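Local coordinates for protein putative dehydratase (Mesorhizobium loti, PDB 2POZ) that is of unknown physiological function but belongs to the mandelate racemase branch of the enolase superfamily and probably acts as a lyase, perhaps a dehydratase, at residues A[23-28]-A[97-102]; A[53-58]-A[87-92]; A[139-144]-A[190-195]; A[201-206]-A[328-333]. All coordinates share one frame; numbering follows the deposited sequence.

Contact 1 (A[23-28]-A[97-102]); sequences VEISTD and EQALWD
Ile25 sends CG1 anti to its own carbonyl carbon (chi1 -61°) and then runs straight on through chi2, 174°, a conformation that carries CD1 out from the strand to the methyl of Ala99. This is strand-on-helix packing in the alpha+beta capping domain of an enolase-superfamily protein, where helix 87-108 lies over an antiparallel sheet. The axes of the short segments 23-27 and 97-102 pass 8.4 Å apart, at an angle of 43°. The small Ala99 lets them come close: Ile25 CD1 stands 3.4 Å from Ala99 CB, tighter than ordinary van der Waals contact. Ile25 CG1 follows, 3.8 Å from the same Ala99 CB. Val23, two residues back on the same face of the strand, adds a looser touch, CG1 to Ala99 CB at 4.4 Å. The interface is wholly apolar, while polar groups of the helix turn elsewhere. Gln98 and Asp102 bond backbone N-H groups of Glu36 and Ala34 on the adjoining strand, and Glu97 takes those of Leu287 and Met288 at the start of helix 287-298. The side chain of Leu100 starts off to one side, yet its end swings back and brings CD2 to 4.2 Å from Ile25 CD1.

Contact 2 (A[53-58]-A[87-92]); sequences KDLSER and AIIFAG
Leu55 meets the backbone of Gly92 with one branch and the side chain of Ile89 with the other. Its CG lies anti to the carbonyl carbon (chi1 -76°), and an extended chi2, 171°, points CD1 at Gly92, where it rests 3.7 Å from Gly92 C and 4.0 Å from Gly92 CA. With no beta carbon on Gly92 in the way, the leucine methyl settles directly on the helix backbone. CD2 turns to Ile89, whose side chain leaves its helix obliquely and then bends inward: CG1 continues anti to the backbone N, and the turn at chi2, 69°, brings CD1 to 4.3 Å from Leu55 CD2. The contact joins two helices of the capping domain, 45-59 and the opening turns of 87-108, which approach to 7.5 Å between the CA atoms of Leu55 and Gly92. Farther along helix 87-108, Ile93 and Ile96 also touch Leu55. Away from Leu55, Lys53 reaches one turn along the helix to Glu57, NZ to OE2 3.1 Å, in a salt bridge whose hydrogen bonds are weak; both residues also pack on strand 379-383. At an interface of the octamer, Asp54 OD1 bonds Thr46 OG1 of a neighbouring subunit, and Ile88 packs on Ile88 of that same subunit.

Contact 3 (A[139-144]-A[190-195]); sequences DEFARA and KAVRDA
Glu140 OE1, on the helix that brings Phe141 and Ala142 to this contact, is gripped by two backbone N-H groups, those of Asp136 and Thr137, so the side chain folds back over the start of its own helix. Another polar tie lies on the outer side of the partner helix, where Asp194 OD2 receives Lys190 NZ at 3.0 Å on its syn lone pair, in a salt bridge spanning one turn. The helices themselves meet through apolar groups, most of them small. They are helices 138-144 and 179-196 of the barrel domain, before and after strand 155-158 in the chain and packed side by side outside it; the axes of the two short segments come within 7.9 Å and run at 37° to each other. Alanines make that closeness possible. Ala142 CB sits between two alanines one turn apart, 4.2 Å from Ala191 CB and 3.9 Å from Ala195 CB, and the methyl of Ala195 also presses to 3.6 Å from Ala142 O. On the side nearer the barrel strands, Val192 directs CG1 anti to the backbone N (chi1 171°), which leaves CG2 facing Phe141, 4.1 Å from both its CB and its CD1. The ring leads away from the partner helix; the two side chains meet at a slant, and both touch Phe158. With apolar methyls in the seam and charged groups turned off it, cohesion here rests on close fit and on burial of Phe141 and Val192, grading to a solvent-exposed rim at Ala195.

Contact 4 (A[201-206]-A[328-333]); sequences ELMVDL and FMIHEH
Strand 201-205 and segment 328-333 face each other without pairing, their nearest CA atoms, those of Met203 and Glu332, lying 11.1 Å apart, so side chains alone bridge the gap. Met203, a selenomethionine here, does most of it: CG stands anti to the carbonyl carbon (chi1 -70°), the chain bends at chi2, 70°, and chi3 of 168° extends CE toward the opposite wall. Ile330 answers with a straight side chain, CG1 anti to the backbone N and CD1 foremost, and the two meet tip to tip, Met203 CE to Ile330 CD1 at 4.2 Å. Met329, also a selenomethionine and fully extended, adds its own methyl, CE to Met203 CE 4.3 Å. This is apolar filling across the interior of the enolase-type barrel. Farther along both strands the inward residues turn polar: Asp205 OD2 and Glu332 OE2 lie 6.8 Å apart, and Lys157 forms a salt bridge to Glu332. Strand 201-205 lies between strands 155-158 and 227-231, bonded to both through the backbone, and Phe229 of the second touches Met203; across the barrel, 331-333 runs parallel to strand 123-128, whose Tyr127 touches Ile330, while helix 312-324 packs behind His331 and His333.

Overall arrangement
Contacts 1 and 2 belong to the capping domain and share helix 87-108, which meets a sheet strand in one and helix 45-59 in the other; contact 2 nests within the chain loop that contact 1 closes, their centres about 14 Å apart. Contacts 3 and 4 lie in the barrel domain and touch through Leu202, whose side chain meets Val192 and Arg193. All four are apolar where the segments meet. Contacts 1, 2 and 4 are buried, contact 2 beside a subunit interface and contact 4 inside the barrel; contact 3, on its outside, shades from buried to exposed. Alanine or glycine permits close approach in the first three; longer side chains, two of them selenomethionines, span contact 4.

Contact 1 (A[23-28]-A[97-102])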
loop_
_atom_site.group_PDB
_atom_site.type_symbol
_atom_site.label_atom_id
_atom_site.label_comp_id
_atom_site.label_asym_id
_atom_site.label_seq_id
_atom_site.Cartn_x
_atom_site.Cartn_y
_atom_site.Cartn_z
ATOM N N VAL A 23 -9.925 -36.913 25.055
ATOM C CA VAL A 23 -9.091 -37.982 24.546
ATOM C C VAL A 23 -8.160 -38.418 25.674
ATOM O O VAL A 23 -7.733 -37.603 26.492
ATOM C CB VAL A 23 -8.247 -37.533 23.321
ATOM C CG1 VAL A 23 -7.215 -36.485 23.733
ATOM C CG2 VAL A 23 -7.542 -38.741 22.706
ATOM N N GLU A 24 -7.888 -39.716 25.738
ATOM C CA GLU A 24 -6.992 -40.263 26.736
ATOM C C GLU A 24 -6.018 -41.153 25.989
ATOM O O GLU A 24 -6.430 -42.106 25.330
ATOM C CB GLU A 24 -7.740 -41.111 27.765
ATOM C CG GLU A 24 -6.800 -41.753 28.771
ATOM C CD GLU A 24 -7.489 -42.772 29.661
ATOM O OE1 GLU A 24 -7.959 -43.813 29.142
ATOM O OE2 GLU A 24 -7.553 -42.523 30.882
ATOM N N ILE A 25 -4.733 -40.842 26.093
ATOM C CA ILE A 25 -3.707 -41.625 25.412
ATOM C C ILE A 25 -2.991 -42.511 26.421
ATOM O O ILE A 25 -2.451 -42.020 27.409
ATOM C CB ILE A 25 -2.664 -40.704 24.730
ATOM C CG1 ILE A 25 -3.346 -39.827 23.675
ATOM C CG2 ILE A 25 -1.549 -41.546 24.099
ATOM C CD1 ILE A 25 -2.417 -38.775 23.059
ATOM N N SER A 26 -2.988 -43.819 26.169
ATOM C CA SER A 26 -2.319 -44.766 27.059
ATOM C C SER A 26 -1.010 -45.234 26.435
ATOM O O SER A 26 -0.900 -45.305 25.212
ATOM C CB SER A 26 -3.217 -45.981 27.319
ATOM O OG SER A 26 -4.405 -45.597 27.988
ATOM N N THR A 27 -0.029 -45.550 27.280
ATOM C CA THR A 27 1.279 -46.023 26.826
ATOM C C THR A 27 1.605 -47.388 27.452
ATOM O O THR A 27 0.950 -47.825 28.409
ATOM C CB THR A 27 2.406 -45.040 27.210
ATOM O OG1 THR A 27 2.452 -44.900 28.635
ATOM C CG2 THR A 27 2.173 -43.675 26.573
ATOM N N ASP A 28 2.635 -48.044 26.926
ATOM C CA ASP A 28 3.031 -49.366 27.412
ATOM C C ASP A 28 3.569 -49.388 28.843
ATOM O O ASP A 28 3.581 -50.436 29.483
ATOM C CB ASP A 28 4.048 -49.995 26.440
ATOM C CG ASP A 28 5.325 -49.171 26.295
ATOM O OD1 ASP A 28 5.301 -47.943 26.537
ATOM O OD2 ASP A 28 6.360 -49.757 25.919
ATOM N N GLU A 97 -2.359 -33.184 21.167
ATOM C CA GLU A 97 -1.140 -32.484 21.568
ATOM C C GLU A 97 -1.106 -32.239 23.082
ATOM O O GLU A 97 -0.058 -32.376 23.711
ATOM C CB GLU A 97 -1.023 -31.155 20.792
ATOM C CG GLU A 97 0.328 -30.454 20.939
ATOM C CD GLU A 97 0.316 -29.363 22.003
ATOM O OE1 GLU A 97 -0.505 -29.442 22.937
ATOM O OE2 GLU A 97 1.143 -28.433 21.912
ATOM N N GLN A 98 -2.248 -31.868 23.661
ATOM C CA GLN A 98 -2.333 -31.644 25.104
ATOM C C GLN A 98 -1.975 -32.936 25.845
ATOM O O GLN A 98 -1.219 -32.921 26.812
ATOM C CB GLN A 98 -3.754 -31.252 25.513
ATOM C CG GLN A 98 -4.190 -29.846 25.138
ATOM C CD GLN A 98 -5.698 -29.710 25.186
ATOM O OE1 GLN A 98 -6.343 -30.223 26.098
ATOM N NE2 GLN A 98 -6.267 -29.014 24.204
ATOM N N ALA A 99 -2.548 -34.048 25.401
ATOM C CA ALA A 99 -2.287 -35.338 26.042
ATOM C C ALA A 99 -0.806 -35.711 25.949
ATOM O O ALA A 99 -0.268 -36.366 26.845
ATOM C CB ALA A 99 -3.145 -36.429 25.399
ATOM N N LEU A 100 -0.152 -35.306 24.866
ATOM C CA LEU A 100 1.261 -35.617 24.706
ATOM C C LEU A 100 2.096 -34.857 25.729
ATOM O O LEU A 100 2.994 -35.435 26.339
ATOM C CB LEU A 100 1.712 -35.297 23.283
ATOM C CG LEU A 100 1.097 -36.256 22.259
ATOM C CD1 LEU A 100 1.472 -35.825 20.843
ATOM C CD2 LEU A 100 1.586 -37.678 22.539
ATOM N N TRP A 101 1.804 -33.568 25.923
ATOM C CA TRP A 101 2.542 -32.772 26.909
ATOM C C TRP A 101 2.252 -33.285 28.322
ATOM O O TRP A 101 3.113 -33.243 29.205
ATOM C CB TRP A 101 2.171 -31.286 26.813
ATOM C CG TRP A 101 2.842 -30.593 25.668
ATOM C CD1 TRP A 101 2.275 -30.215 24.490
ATOM C CD2 TRP A 101 4.236 -30.265 25.569
ATOM N NE1 TRP A 101 3.228 -29.671 23.654
ATOM C CE2 TRP A 101 4.440 -29.691 24.295
ATOM C CE3 TRP A 101 5.332 -30.404 26.435
ATOM C CZ2 TRP A 101 5.698 -29.258 23.863
ATOM C CZ3 TRP A 101 6.582 -29.973 26.005
ATOM C CH2 TRP A 101 6.753 -29.405 24.729
ATOM N N ASP A 102 1.035 -33.771 28.534
ATOM C CA ASP A 102 0.665 -34.313 29.839
ATOM C C ASP A 102 1.591 -35.516 30.122
ATOM O O ASP A 102 2.154 -35.646 31.210
ATOM C CB ASP A 102 -0.806 -34.743 29.807
ATOM C CG ASP A 102 -1.383 -34.997 31.190
ATOM O OD1 ASP A 102 -0.849 -34.463 32.194
ATOM O OD2 ASP A 102 -2.395 -35.726 31.264
#

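Contact 2 (A[53-58]-A[87-92])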
loop_
_atom_site.group_PDB
_atom_site.type_symbol
_atom_site.label_atom_id
_atom_site.label_comp_id
_atom_site.label_asym_id
_atom_site.label_seq_id
_atom_site.Cartn_x
_atom_site.Cartn_y
_atom_site.Cartn_z
ATOM N N LYS A 53 -10.647 -39.698 16.367
ATOM C CA LYS A 53 -10.610 -41.116 16.005
ATOM C C LYS A 53 -9.778 -41.343 14.738
ATOM O O LYS A 53 -8.883 -42.194 14.724
ATOM C CB LYS A 53 -12.036 -41.642 15.780
ATOM C CG LYS A 53 -12.118 -43.119 15.419
ATOM C CD LYS A 53 -13.570 -43.541 15.219
ATOM C CE LYS A 53 -13.700 -45.044 14.992
ATOM N NZ LYS A 53 -13.037 -45.481 13.735
ATOM N N ASP A 54 -10.070 -40.583 13.686
ATOM C CA ASP A 54 -9.343 -40.723 12.420
ATOM C C ASP A 54 -7.864 -40.400 12.585
ATOM O O ASP A 54 -7.005 -41.111 12.063
ATOM C CB ASP A 54 -9.942 -39.817 11.337
ATOM C CG ASP A 54 -11.362 -40.226 10.941
ATOM O OD1 ASP A 54 -11.736 -41.395 11.161
ATOM O OD2 ASP A 54 -12.098 -39.375 10.390
ATOM N N LEU A 55 -7.570 -39.322 13.303
ATOM C CA LEU A 55 -6.186 -38.919 13.544
ATOM C C LEU A 55 -5.444 -39.989 14.341
ATOM O O LEU A 55 -4.313 -40.365 14.007
ATOM C CB LEU A 55 -6.137 -37.590 14.316
ATOM C CG LEU A 55 -6.433 -36.291 13.550
ATOM C CD1 LEU A 55 -6.546 -35.130 14.539
ATOM C CD2 LEU A 55 -5.320 -36.026 12.515
ATOM N N SER A 56 -6.084 -40.486 15.391
ATOM C CA SER A 56 -5.453 -41.499 16.233
ATOM C C SER A 56 -5.135 -42.786 15.488
ATOM O O SER A 56 -4.032 -43.316 15.610
ATOM C CB SER A 56 -6.342 -41.820 17.438
ATOM O OG SER A 56 -6.498 -40.684 18.265
ATOM N N GLU A 57 -6.096 -43.284 14.716
ATOM C CA GLU A 57 -5.912 -44.530 13.979
ATOM C C GLU A 57 -4.857 -44.404 12.894
ATOM O O GLU A 57 -4.145 -45.361 12.589
ATOM C CB GLU A 57 -7.244 -44.985 13.367
ATOM C CG GLU A 57 -8.375 -45.082 14.392
ATOM C CD GLU A 57 -9.630 -45.742 13.851
ATOM O OE1 GLU A 57 -10.030 -45.441 12.710
ATOM O OE2 GLU A 57 -10.229 -46.560 14.580
ATOM N N ARG A 58 -4.739 -43.215 12.318
ATOM C CA ARG A 58 -3.768 -43.011 11.256
ATOM C C ARG A 58 -2.359 -42.648 11.726
ATOM O O ARG A 58 -1.370 -43.059 11.115
ATOM C CB ARG A 58 -4.278 -41.927 10.297
ATOM C CG ARG A 58 -3.269 -41.485 9.244
ATOM C CD ARG A 58 -3.083 -42.530 8.146
ATOM N NE ARG A 58 -2.082 -42.103 7.168
ATOM C CZ ARG A 58 -0.765 -42.126 7.371
ATOM N NH1 ARG A 58 -0.265 -42.565 8.523
ATOM N NH2 ARG A 58 0.062 -41.696 6.421
ATOM N N ALA A 87 -11.522 -25.329 12.661
ATOM C CA ALA A 87 -11.744 -25.735 14.041
ATOM C C ALA A 87 -11.813 -27.243 14.297
ATOM O O ALA A 87 -11.327 -27.718 15.316
ATOM C CB ALA A 87 -13.016 -25.059 14.582
ATOM N N ILE A 88 -12.404 -28.003 13.386
ATOM C CA ILE A 88 -12.519 -29.432 13.629
ATOM C C ILE A 88 -11.177 -30.164 13.555
ATOM O O ILE A 88 -10.806 -30.875 14.489
ATOM C CB ILE A 88 -13.525 -30.074 12.670
ATOM C CG1 ILE A 88 -14.906 -29.424 12.860
ATOM C CG2 ILE A 88 -13.561 -31.585 12.900
ATOM C CD1 ILE A 88 -15.424 -29.415 14.309
ATOM N N ILE A 89 -10.444 -29.992 12.459
ATOM C CA ILE A 89 -9.149 -30.650 12.338
ATOM C C ILE A 89 -8.219 -30.181 13.461
ATOM O O ILE A 89 -7.565 -30.997 14.124
ATOM C CB ILE A 89 -8.483 -30.373 10.952
ATOM C CG1 ILE A 89 -7.116 -31.060 10.877
ATOM C CG2 ILE A 89 -8.289 -28.872 10.733
ATOM C CD1 ILE A 89 -7.180 -32.559 10.833
ATOM N N PHE A 90 -8.175 -28.878 13.716
ATOM C CA PHE A 90 -7.276 -28.401 14.748
ATOM C C PHE A 90 -7.685 -28.675 16.180
ATOM O O PHE A 90 -6.827 -28.747 17.055
ATOM C CB PHE A 90 -6.927 -26.928 14.520
ATOM C CG PHE A 90 -5.919 -26.739 13.420
ATOM C CD1 PHE A 90 -6.259 -26.100 12.234
ATOM C CD2 PHE A 90 -4.663 -27.327 13.524
ATOM C CE1 PHE A 90 -5.355 -26.060 11.158
ATOM C CE2 PHE A 90 -3.757 -27.294 12.458
ATOM C CZ PHE A 90 -4.109 -26.660 11.274
ATOM N N ALA A 91 -8.982 -28.853 16.421
ATOM C CA ALA A 91 -9.437 -29.176 17.769
ATOM C C ALA A 91 -9.000 -30.623 18.037
ATOM O O ALA A 91 -8.639 -30.979 19.157
ATOM C CB ALA A 91 -10.954 -29.045 17.878
ATOM N N GLY A 92 -9.021 -31.452 16.996
ATOM C CA GLY A 92 -8.601 -32.838 17.147
ATOM C C GLY A 92 -7.107 -32.874 17.437
ATOM O O GLY A 92 -6.635 -33.526 18.375
#

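Contact 3 (A[139-144]-A[190-195])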
loop_
_atom_site.group_PDB
_atom_site.type_symbol
_atom_site.label_atom_id
_atom_site.label_comp_id
_atom_site.label_asym_id
_atom_site.label_seq_id
_atom_site.Cartn_x
_atom_site.Cartn_y
_atom_site.Cartn_z
ATOM N N ASP A 139 -33.763 -5.685 32.406
ATOM C CA ASP A 139 -33.807 -5.948 33.835
ATOM C C ASP A 139 -33.309 -7.334 34.221
ATOM O O ASP A 139 -32.721 -7.507 35.290
ATOM C CB ASP A 139 -35.208 -5.753 34.392
ATOM C CG ASP A 139 -35.208 -5.697 35.900
ATOM O OD1 ASP A 139 -34.678 -4.710 36.456
ATOM O OD2 ASP A 139 -35.714 -6.645 36.533
ATOM N N GLU A 140 -33.550 -8.327 33.373
ATOM C CA GLU A 140 -33.079 -9.672 33.678
ATOM C C GLU A 140 -31.550 -9.692 33.602
ATOM O O GLU A 140 -30.894 -10.447 34.319
ATOM C CB GLU A 140 -33.700 -10.691 32.712
ATOM C CG GLU A 140 -35.226 -10.732 32.835
ATOM C CD GLU A 140 -35.894 -11.678 31.855
ATOM O OE1 GLU A 140 -35.432 -11.780 30.697
ATOM O OE2 GLU A 140 -36.903 -12.306 32.241
ATOM N N PHE A 141 -30.983 -8.860 32.735
ATOM C CA PHE A 141 -29.533 -8.786 32.640
ATOM C C PHE A 141 -29.038 -8.156 33.935
ATOM O O PHE A 141 -28.023 -8.576 34.479
ATOM C CB PHE A 141 -29.112 -7.951 31.425
ATOM C CG PHE A 141 -28.845 -8.776 30.197
ATOM C CD1 PHE A 141 -27.573 -9.284 29.949
ATOM C CD2 PHE A 141 -29.878 -9.090 29.316
ATOM C CE1 PHE A 141 -27.331 -10.095 28.842
ATOM C CE2 PHE A 141 -29.652 -9.899 28.208
ATOM C CZ PHE A 141 -28.378 -10.403 27.966
ATOM N N ALA A 142 -29.777 -7.170 34.443
ATOM C CA ALA A 142 -29.404 -6.501 35.690
ATOM C C ALA A 142 -29.395 -7.479 36.868
ATOM O O ALA A 142 -28.479 -7.455 37.697
ATOM C CB ALA A 142 -30.357 -5.342 35.977
ATOM N N ARG A 143 -30.409 -8.335 36.943
ATOM C CA ARG A 143 -30.492 -9.324 38.016
ATOM C C ARG A 143 -29.396 -10.375 37.871
ATOM O O ARG A 143 -28.879 -10.880 38.856
ATOM C CB ARG A 143 -31.843 -10.060 37.997
ATOM C CG ARG A 143 -33.071 -9.229 38.339
ATOM C CD ARG A 143 -33.024 -8.694 39.766
ATOM N NE ARG A 143 -32.505 -9.663 40.733
ATOM C CZ ARG A 143 -33.070 -10.831 41.043
ATOM N NH1 ARG A 143 -34.202 -11.225 40.473
ATOM N NH2 ARG A 143 -32.485 -11.617 41.938
ATOM N N ALA A 144 -29.061 -10.710 36.632
ATOM C CA ALA A 144 -28.057 -11.731 36.352
ATOM C C ALA A 144 -26.638 -11.439 36.845
ATOM O O ALA A 144 -25.875 -12.375 37.089
ATOM C CB ALA A 144 -28.033 -12.026 34.858
ATOM N N LYS A 190 -26.380 -1.220 29.208
ATOM C CA LYS A 190 -26.542 -0.176 30.213
ATOM C C LYS A 190 -27.061 -0.743 31.531
ATOM O O LYS A 190 -26.646 -0.303 32.599
ATOM C CB LYS A 190 -27.489 0.915 29.702
ATOM C CG LYS A 190 -27.685 2.072 30.690
ATOM C CD LYS A 190 -28.499 3.199 30.067
ATOM C CE LYS A 190 -28.552 4.420 30.976
ATOM N NZ LYS A 190 -29.312 4.147 32.231
ATOM N N ALA A 191 -27.964 -1.718 31.461
ATOM C CA ALA A 191 -28.503 -2.331 32.670
ATOM C C ALA A 191 -27.387 -3.050 33.430
ATOM O O ALA A 191 -27.356 -3.031 34.661
ATOM C CB ALA A 191 -29.614 -3.311 32.320
ATOM N N VAL A 192 -26.474 -3.685 32.697
ATOM C CA VAL A 192 -25.360 -4.386 33.326
ATOM C C VAL A 192 -24.432 -3.389 34.020
ATOM O O VAL A 192 -23.991 -3.627 35.147
ATOM C CB VAL A 192 -24.546 -5.217 32.292
ATOM C CG1 VAL A 192 -23.273 -5.761 32.932
ATOM C CG2 VAL A 192 -25.389 -6.377 31.787
ATOM N N ARG A 193 -24.141 -2.275 33.351
ATOM C CA ARG A 193 -23.271 -1.256 33.927
ATOM C C ARG A 193 -23.910 -0.670 35.184
ATOM O O ARG A 193 -23.264 -0.573 36.233
ATOM C CB ARG A 193 -22.999 -0.134 32.916
ATOM C CG ARG A 193 -22.286 1.097 33.507
ATOM C CD ARG A 193 -21.039 0.703 34.311
ATOM N NE ARG A 193 -19.930 0.272 33.465
ATOM C CZ ARG A 193 -18.900 -0.456 33.890
ATOM N NH1 ARG A 193 -18.829 -0.850 35.158
ATOM N NH2 ARG A 193 -17.927 -0.780 33.050
ATOM N N ASP A 194 -25.183 -0.300 35.080
ATOM C CA ASP A 194 -25.900 0.281 36.210
ATOM C C ASP A 194 -25.975 -0.660 37.404
ATOM O O ASP A 194 -25.823 -0.229 38.540
ATOM C CB ASP A 194 -27.318 0.697 35.796
ATOM C CG ASP A 194 -27.324 1.800 34.747
ATOM O OD1 ASP A 194 -26.302 2.505 34.612
ATOM O OD2 ASP A 194 -28.356 1.972 34.064
ATOM N N ALA A 195 -26.207 -1.944 37.148
ATOM C CA ALA A 195 -26.302 -2.922 38.222
ATOM C C ALA A 195 -24.941 -3.317 38.787
ATOM O O ALA A 195 -24.814 -3.580 39.981
ATOM C CB ALA A 195 -27.041 -4.165 37.734
#

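Contact 4 (A[201-206]-A[328-333])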
loop_
_atom_site.group_PDB
_atom_site.type_symbol
_atom_site.label_atom_id
_atom_site.label_comp_id
_atom_site.label_asym_id
_atom_site.label_seq_id
_atom_site.Cartn_x
_atom_site.Cartn_y
_atom_site.Cartn_z
ATOM N N GLU A 201 -15.263 -4.314 35.568
ATOM C CA GLU A 201 -14.819 -4.270 34.183
ATOM C C GLU A 201 -15.824 -5.068 33.362
ATOM O O GLU A 201 -16.192 -6.182 33.725
ATOM C CB GLU A 201 -13.424 -4.890 34.042
ATOM C CG GLU A 201 -12.398 -4.309 34.999
ATOM C CD GLU A 201 -11.001 -4.866 34.782
ATOM O OE1 GLU A 201 -10.856 -6.102 34.643
ATOM O OE2 GLU A 201 -10.043 -4.063 34.766
ATOM N N LEU A 202 -16.275 -4.493 32.257
ATOM C CA LEU A 202 -17.240 -5.170 31.412
ATOM C C LEU A 202 -16.680 -5.453 30.021
ATOM O O LEU A 202 -16.105 -4.576 29.379
ATOM C CB LEU A 202 -18.509 -4.326 31.286
ATOM C CG LEU A 202 -19.232 -4.011 32.600
ATOM C CD1 LEU A 202 -20.467 -3.170 32.305
ATOM C CD2 LEU A 202 -19.615 -5.302 33.305
HETATM N N MSE A 203 -16.843 -6.686 29.570
HETATM C CA MSE A 203 -16.393 -7.066 28.240
HETATM C C MSE A 203 -17.648 -7.383 27.436
HETATM O O MSE A 203 -18.525 -8.112 27.895
HETATM C CB MSE A 203 -15.483 -8.300 28.288
HETATM C CG MSE A 203 -14.108 -8.071 28.907
HETATM SE SE MSE A 203 -14.129 -7.756 30.836
HETATM C CE MSE A 203 -12.220 -7.939 31.181
ATOM N N VAL A 204 -17.742 -6.818 26.243
ATOM C CA VAL A 204 -18.894 -7.054 25.393
ATOM C C VAL A 204 -18.510 -7.938 24.207
ATOM O O VAL A 204 -17.699 -7.552 23.359
ATOM C CB VAL A 204 -19.481 -5.716 24.877
ATOM C CG1 VAL A 204 -20.517 -5.974 23.800
ATOM C CG2 VAL A 204 -20.121 -4.958 26.034
ATOM N N ASP A 205 -19.085 -9.134 24.165
ATOM C CA ASP A 205 -18.840 -10.076 23.077
ATOM C C ASP A 205 -19.970 -9.933 22.058
ATOM O O ASP A 205 -21.145 -10.106 22.398
ATOM C CB ASP A 205 -18.784 -11.508 23.629
ATOM C CG ASP A 205 -18.703 -12.568 22.528
ATOM O OD1 ASP A 205 -18.283 -12.251 21.393
ATOM O OD2 ASP A 205 -19.059 -13.729 22.808
ATOM N N LEU A 206 -19.615 -9.586 20.821
ATOM C CA LEU A 206 -20.609 -9.426 19.766
ATOM C C LEU A 206 -20.737 -10.706 18.940
ATOM O O LEU A 206 -21.659 -10.854 18.138
ATOM C CB LEU A 206 -20.253 -8.236 18.867
ATOM C CG LEU A 206 -20.174 -6.882 19.588
ATOM C CD1 LEU A 206 -19.999 -5.757 18.564
ATOM C CD2 LEU A 206 -21.439 -6.654 20.412
ATOM N N PHE A 328 0.211 -12.385 29.408
ATOM C CA PHE A 328 -1.097 -12.846 29.861
ATOM C C PHE A 328 -1.915 -11.670 30.372
ATOM O O PHE A 328 -1.391 -10.802 31.061
ATOM C CB PHE A 328 -0.944 -13.867 30.992
ATOM C CG PHE A 328 -2.241 -14.208 31.677
ATOM C CD1 PHE A 328 -3.176 -15.044 31.062
ATOM C CD2 PHE A 328 -2.541 -13.673 32.925
ATOM C CE1 PHE A 328 -4.387 -15.334 31.680
ATOM C CE2 PHE A 328 -3.751 -13.954 33.554
ATOM C CZ PHE A 328 -4.678 -14.787 32.932
HETATM N N MSE A 329 -3.202 -11.646 30.038
HETATM C CA MSE A 329 -4.076 -10.582 30.499
HETATM C C MSE A 329 -5.045 -11.037 31.599
HETATM O O MSE A 329 -4.983 -10.566 32.731
HETATM C CB MSE A 329 -4.893 -10.016 29.336
HETATM C CG MSE A 329 -5.864 -8.921 29.757
HETATM SE SE MSE A 329 -7.094 -8.420 28.342
HETATM C CE MSE A 329 -8.356 -7.371 29.395
ATOM N N ILE A 330 -5.938 -11.957 31.258
ATOM C CA ILE A 330 -6.944 -12.418 32.207
ATOM C C ILE A 330 -7.485 -13.789 31.770
ATOM O O ILE A 330 -7.412 -14.144 30.596
ATOM C CB ILE A 330 -8.087 -11.366 32.268
ATOM C CG1 ILE A 330 -9.032 -11.635 33.436
ATOM C CG2 ILE A 330 -8.840 -11.356 30.950
ATOM C CD1 ILE A 330 -10.017 -10.488 33.670
ATOM N N HIS A 331 -8.020 -14.547 32.725
ATOM C CA HIS A 331 -8.563 -15.889 32.482
ATOM C C HIS A 331 -10.099 -15.830 32.330
ATOM O O HIS A 331 -10.741 -14.937 32.880
ATOM C CB HIS A 331 -8.187 -16.782 33.674
ATOM C CG HIS A 331 -8.704 -18.186 33.590
ATOM N ND1 HIS A 331 -7.986 -19.213 33.017
ATOM C CD2 HIS A 331 -9.848 -18.745 34.057
ATOM C CE1 HIS A 331 -8.661 -20.343 33.138
ATOM N NE2 HIS A 331 -9.795 -20.086 33.767
ATOM N N GLU A 332 -10.675 -16.780 31.593
ATOM C CA GLU A 332 -12.130 -16.837 31.393
ATOM C C GLU A 332 -12.767 -18.043 32.095
ATOM O O GLU A 332 -12.297 -19.170 31.951
ATOM C CB GLU A 332 -12.467 -16.903 29.897
ATOM C CG GLU A 332 -13.964 -17.087 29.613
ATOM C CD GLU A 332 -14.289 -17.135 28.129
ATOM O OE1 GLU A 332 -13.513 -17.768 27.376
ATOM O OE2 GLU A 332 -15.322 -16.558 27.720
ATOM N N HIS A 333 -13.849 -17.811 32.835
ATOM C CA HIS A 333 -14.527 -18.896 33.544
ATOM C C HIS A 333 -16.059 -18.801 33.427
ATOM O O HIS A 333 -16.613 -17.701 33.361
ATOM C CB HIS A 333 -14.103 -18.872 35.017
ATOM C CG HIS A 333 -14.580 -20.051 35.807
ATOM N ND1 HIS A 333 -14.324 -21.352 35.432
ATOM C CD2 HIS A 333 -15.281 -20.125 36.964
ATOM C CE1 HIS A 333 -14.845 -22.177 36.322
ATOM N NE2 HIS A 333 -15.432 -21.458 37.261
#